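Local coordinates for general secretion pathway protein C (Vibrio cholerae, PDB 2I6V) that probably takes part in type II secretion, the export of proteins such as cholera toxin through the outer membrane, and contains a PDZ domain, the part in this chain, at residues A[23-28]-A[37-42]; A[45-50]-A[68-73]. All coordinates share one frame; numbering follows the deposited sequence.

Contact 1 of 2, residues A[23-28]-A[37-42]; sequences VSPGKD and LQDGDM
V23 CG1 stands anti to its backbone N (chi1 164°), which turns this methyl to the Q38 carbonyl and the L37 side chain. CG1 lies 4.2 Å from L37 CD1. The other methyl, CG2, sits beside the backbone N and packs against D41, 3.5 Å from D41 O. The V23 and D41 side chains run side by side and point the same way.

D39 CG is also anti to its backbone N (chi1 180°). This swings OD1 across to the end of strand 17-25, where it lies 3.5 Å from P25 CD. A water joins D39 OD1 to S24 OG. The other oxygen, D39 OD2, forms a salt bridge with R22.

Two backbone hydrogen bonds tie V23 to the loop. V23 N donates to D41 O at 2.8 Å, and G40 N donates to V23 O at 2.8 Å. Both are close to straight. D41 OD2 accepts from Q38 N at 2.9 Å, met from above the carboxylate plane, and also forms a salt bridge with R76.

V7 and F32 pack on V23 and L37. The loop itself is a type II turn from Q38 to D41, closed by D41 N to Q38 O, with G40 at its positive-phi position. The loop that leads from helix 29-34 into strand 42-46 of the PDZ domain is thereby held against the end of strand 17-25.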
loop_
_atom_site.group_PDB
_atom_site.type_symbol
_atom_site.label_atom_id
_atom_site.label_comp_id
_atom_site.label_asym_id
_atom_site.label_seq_id
_atom_site.Cartn_x
_atom_site.Cartn_y
_atom_site.Cartn_z
ATOM N N VAL A 23 0.701 7.433 1.894
ATOM C CA VAL A 23 -0.686 6.995 1.888
ATOM C C VAL A 23 -1.662 8.167 2.037
ATOM O O VAL A 23 -1.496 9.013 2.925
ATOM C CB VAL A 23 -0.925 6.033 3.077
ATOM C CG1 VAL A 23 -2.402 5.843 3.355
ATOM C CG2 VAL A 23 -0.217 4.696 2.852
ATOM N N SER A 24 -2.680 8.194 1.171
ATOM C CA SER A 24 -3.799 9.135 1.271
ATOM C C SER A 24 -5.092 8.330 1.258
ATOM O O SER A 24 -5.110 7.188 0.816
ATOM C CB SER A 24 -3.810 10.124 0.093
ATOM O OG SER A 24 -2.669 10.981 0.113
ATOM N N PRO A 25 -6.183 8.923 1.742
ATOM C CA PRO A 25 -7.457 8.200 1.734
ATOM C C PRO A 25 -7.868 7.727 0.336
ATOM O O PRO A 25 -7.670 8.439 -0.652
ATOM C CB PRO A 25 -8.449 9.238 2.270
ATOM C CG PRO A 25 -7.590 10.139 3.136
ATOM C CD PRO A 25 -6.306 10.261 2.342
ATOM N N GLY A 26 -8.418 6.517 0.268
ATOM C CA GLY A 26 -8.973 6.013 -0.967
ATOM C C GLY A 26 -10.374 6.551 -1.197
ATOM O O GLY A 26 -10.841 7.487 -0.524
ATOM N N LYS A 27 -11.068 5.943 -2.144
ATOM C CA LYS A 27 -12.368 6.436 -2.524
ATOM C C LYS A 27 -13.406 6.202 -1.429
ATOM O O LYS A 27 -14.335 7.000 -1.277
ATOM C CB LYS A 27 -12.802 5.751 -3.811
ATOM C CG LYS A 27 -14.019 6.368 -4.451
ATOM C CD LYS A 27 -14.222 5.819 -5.837
ATOM C CE LYS A 27 -15.395 6.503 -6.499
ATOM N NZ LYS A 27 -15.734 5.843 -7.787
ATOM N N ASP A 28 -13.276 5.085 -0.712
ATOM C CA ASP A 28 -14.281 4.685 0.283
ATOM C C ASP A 28 -13.756 4.811 1.718
ATOM O O ASP A 28 -12.894 4.035 2.139
ATOM C CB ASP A 28 -14.731 3.251 0.010
ATOM C CG ASP A 28 -15.928 2.849 0.830
ATOM O OD1 ASP A 28 -16.264 3.575 1.794
ATOM O OD2 ASP A 28 -16.528 1.809 0.488
ATOM N N LEU A 37 -5.787 2.616 8.315
ATOM C CA LEU A 37 -4.805 3.517 7.712
ATOM C C LEU A 37 -5.019 4.945 8.189
ATOM O O LEU A 37 -6.110 5.313 8.640
ATOM C CB LEU A 37 -4.897 3.475 6.185
ATOM C CG LEU A 37 -4.296 2.248 5.505
ATOM C CD1 LEU A 37 -4.585 2.296 4.012
ATOM C CD2 LEU A 37 -2.795 2.209 5.764
ATOM N N GLN A 38 -3.966 5.752 8.087
ATOM C CA GLN A 38 -4.039 7.162 8.417
ATOM C C GLN A 38 -3.340 7.943 7.322
ATOM O O GLN A 38 -2.323 7.490 6.786
ATOM C CB GLN A 38 -3.391 7.434 9.778
ATOM C CG GLN A 38 -4.133 6.752 10.914
ATOM C CD GLN A 38 -3.580 7.104 12.282
ATOM O OE1 GLN A 38 -2.666 7.919 12.404
ATOM N NE2 GLN A 38 -4.132 6.479 13.320
ATOM N N ASP A 39 -3.913 9.091 6.972
ATOM C CA ASP A 39 -3.308 9.957 5.969
ATOM C C ASP A 39 -1.859 10.240 6.379
ATOM O O ASP A 39 -1.577 10.516 7.551
ATOM C CB ASP A 39 -4.072 11.279 5.847
ATOM C CG ASP A 39 -3.460 12.197 4.812
ATOM O OD1 ASP A 39 -3.446 11.807 3.633
ATOM O OD2 ASP A 39 -2.986 13.305 5.178
ATOM N N GLY A 40 -0.943 10.157 5.416
ATOM C CA GLY A 40 0.469 10.400 5.696
ATOM C C GLY A 40 1.274 9.192 6.176
ATOM O O GLY A 40 2.480 9.300 6.404
ATOM N N ASP A 41 0.625 8.042 6.346
ATOM C CA ASP A 41 1.362 6.810 6.609
ATOM C C ASP A 41 2.322 6.577 5.450
ATOM O O ASP A 41 2.042 6.979 4.319
ATOM C CB ASP A 41 0.423 5.614 6.666
ATOM C CG ASP A 41 -0.314 5.492 7.980
ATOM O OD1 ASP A 41 0.047 6.190 8.948
ATOM O OD2 ASP A 41 -1.248 4.658 8.031
ATOM N N MET A 42 3.440 5.913 5.722
ATOM C CA MET A 42 4.387 5.569 4.647
ATOM C C MET A 42 4.316 4.089 4.299
ATOM O O MET A 42 4.688 3.248 5.105
ATOM C CB MET A 42 5.824 5.929 5.036
ATOM C CG MET A 42 6.154 7.402 4.868
ATOM S SD MET A 42 6.089 7.899 3.130
ATOM C CE MET A 42 7.315 6.784 2.447
HETATM O O HOH W 1 -3.536 13.338 1.064
#

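Contact 2 of 2, residues A[45-50]-A[68-73]; sequences ALNGLD and TEMSLT
A45 and T73 are the antiparallel hydrogen-bonded pair of this contact. T73 N donates to A45 O at 2.9 Å, from 37° out of the carbonyl plane. The return bond from A45 N to T73 O is weak. L46 and L72 form the next, non-hydrogen-bonded pair. Just past the strand end, N47 N adds a further backbone bond to S71 O at 2.7 Å, in the carbonyl plane.

One side chain extends this pattern. N47 CG lies beside its own backbone N (chi1 -67°), and OD1 reaches the other strand. There it accepts from S71 N at 2.9 Å, nearly straight on to the C=O group. The asparagine amide oxygen thus acts where a strand carbonyl would.

A water bridges the polar groups. It accepts from G48 N, donates to T73 OG1, and is hydrogen-bonded to S71 OG at 3.0 Å. T73 OG1 is also hydrogen-bonded to D82.

Apolar contacts gather on the face of L46 and L72. L46 CD1 meets M70 CE at 3.7 Å, the two side chains crossing at an angle, and lies 4.1 Å from L72 CD1. On the other face, A45 CB packs on T73 CB.

N47 and G48 are the corner of the type I' turn from L46 to L49, which joins strands 42-46 and 49-50. L60 and F61 of helix 54-62 cover L46. On its other edge strand 69-76 pairs with strand 79-86, where I85 touches M70.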
loop_
_atom_site.group_PDB
_atom_site.type_symbol
_atom_site.label_atom_id
_atom_site.label_comp_id
_atom_site.label_asym_id
_atom_site.label_seq_id
_atom_site.Cartn_x
_atom_site.Cartn_y
_atom_site.Cartn_z
ATOM N N ALA A 45 5.829 -1.918 1.988
ATOM C CA ALA A 45 5.749 -3.255 1.405
ATOM C C ALA A 45 4.315 -3.655 1.121
ATOM O O ALA A 45 3.378 -3.141 1.738
ATOM C CB ALA A 45 6.410 -4.274 2.325
ATOM N N LEU A 46 4.157 -4.594 0.195
ATOM C CA LEU A 46 2.859 -5.150 -0.149
ATOM C C LEU A 46 3.021 -6.665 -0.172
ATOM O O LEU A 46 3.865 -7.185 -0.900
ATOM C CB LEU A 46 2.433 -4.625 -1.526
ATOM C CG LEU A 46 1.018 -4.886 -2.024
ATOM C CD1 LEU A 46 -0.012 -4.558 -0.944
ATOM C CD2 LEU A 46 0.767 -4.047 -3.286
ATOM N N ASN A 47 2.240 -7.374 0.648
ATOM C CA ASN A 47 2.446 -8.815 0.829
ATOM C C ASN A 47 3.895 -9.191 1.170
ATOM O O ASN A 47 4.383 -10.258 0.774
ATOM C CB ASN A 47 1.989 -9.587 -0.412
ATOM C CG ASN A 47 0.497 -9.509 -0.629
ATOM O OD1 ASN A 47 -0.231 -8.911 0.167
ATOM N ND2 ASN A 47 0.027 -10.118 -1.712
ATOM N N GLY A 48 4.587 -8.313 1.892
ATOM C CA GLY A 48 5.957 -8.584 2.331
ATOM C C GLY A 48 7.009 -8.290 1.276
ATOM O O GLY A 48 8.207 -8.450 1.510
ATOM N N LEU A 49 6.556 -7.850 0.111
ATOM C CA LEU A 49 7.432 -7.553 -1.001
ATOM C C LEU A 49 7.639 -6.040 -1.089
ATOM O O LEU A 49 6.747 -5.253 -0.769
ATOM C CB LEU A 49 6.832 -8.081 -2.301
ATOM C CG LEU A 49 6.696 -9.611 -2.393
ATOM C CD1 LEU A 49 5.609 -10.005 -3.375
ATOM C CD2 LEU A 49 8.034 -10.240 -2.765
ATOM N N ASP A 50 8.820 -5.643 -1.545
ATOM C CA ASP A 50 9.214 -4.235 -1.532
ATOM C C ASP A 50 8.448 -3.446 -2.600
ATOM O O ASP A 50 8.567 -3.729 -3.784
ATOM C CB ASP A 50 10.731 -4.172 -1.752
ATOM C CG ASP A 50 11.318 -2.782 -1.547
ATOM O OD1 ASP A 50 10.597 -1.764 -1.677
ATOM O OD2 ASP A 50 12.537 -2.732 -1.273
ATOM N N THR A 68 -7.567 -12.738 -2.725
ATOM C CA THR A 68 -8.735 -12.401 -1.924
ATOM C C THR A 68 -8.375 -11.446 -0.791
ATOM O O THR A 68 -9.253 -10.920 -0.113
ATOM C CB THR A 68 -9.415 -13.650 -1.330
ATOM O OG1 THR A 68 -8.492 -14.348 -0.484
ATOM C CG2 THR A 68 -9.894 -14.579 -2.445
ATOM N N GLU A 69 -7.079 -11.232 -0.583
ATOM C CA GLU A 69 -6.622 -10.335 0.471
ATOM C C GLU A 69 -5.193 -9.910 0.192
ATOM O O GLU A 69 -4.482 -10.581 -0.558
ATOM C CB GLU A 69 -6.695 -11.025 1.837
ATOM C CG GLU A 69 -5.875 -12.310 1.913
ATOM C CD GLU A 69 -6.151 -13.137 3.163
ATOM O OE1 GLU A 69 -7.124 -12.845 3.889
ATOM O OE2 GLU A 69 -5.385 -14.092 3.415
ATOM N N MET A 70 -4.782 -8.798 0.797
ATOM C CA MET A 70 -3.411 -8.295 0.686
ATOM C C MET A 70 -3.001 -7.685 2.015
ATOM O O MET A 70 -3.851 -7.246 2.786
ATOM C CB MET A 70 -3.318 -7.187 -0.357
ATOM C CG MET A 70 -3.728 -7.557 -1.746
ATOM S SD MET A 70 -3.244 -6.235 -2.864
ATOM C CE MET A 70 -3.602 -4.781 -1.891
ATOM N N SER A 71 -1.700 -7.643 2.282
ATOM C CA SER A 71 -1.208 -6.889 3.433
ATOM C C SER A 71 -0.351 -5.736 2.957
ATOM O O SER A 71 0.483 -5.894 2.062
ATOM C CB SER A 71 -0.384 -7.770 4.361
ATOM O OG SER A 71 0.898 -7.980 3.802
ATOM N N LEU A 72 -0.552 -4.577 3.563
ATOM C CA LEU A 72 0.250 -3.405 3.262
ATOM C C LEU A 72 1.023 -3.071 4.529
ATOM O O LEU A 72 0.426 -2.861 5.582
ATOM C CB LEU A 72 -0.675 -2.251 2.889
ATOM C CG LEU A 72 -0.098 -0.927 2.408
ATOM C CD1 LEU A 72 0.620 -1.078 1.066
ATOM C CD2 LEU A 72 -1.237 0.074 2.285
ATOM N N THR A 73 2.351 -3.043 4.436
ATOM C CA THR A 73 3.165 -2.687 5.584
ATOM C C THR A 73 3.354 -1.181 5.549
ATOM O O THR A 73 3.821 -0.640 4.546
ATOM C CB THR A 73 4.549 -3.369 5.543
ATOM O OG1 THR A 73 4.384 -4.795 5.511
ATOM C CG2 THR A 73 5.370 -2.986 6.779
HETATM O O HOH W 2 3.296 -6.281 3.435
#

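Overall arrangement
From the N terminus, strand 17-25 leads into contact 1. Its segments 23-28 and 37-42 enclose helix 29-34, so the contact closes that helical excursion. The chain then enters strand 42-46 directly, and contact 2 opens at its end. Segments 45-50 and 68-73 close a second, longer excursion that carries helix 54-62. The two loops follow in series and neither nests nor crosses. The centres of contacts 1 and 2 lie about 15 Å apart, on opposite sides of the chain's centre. Strand 42-46 links them, as it pairs with both strand 17-25 and strand 69-76. Contact 1 ties the loop after helix 29-34 to the sheet; contact 2 joins two strands of that sheet.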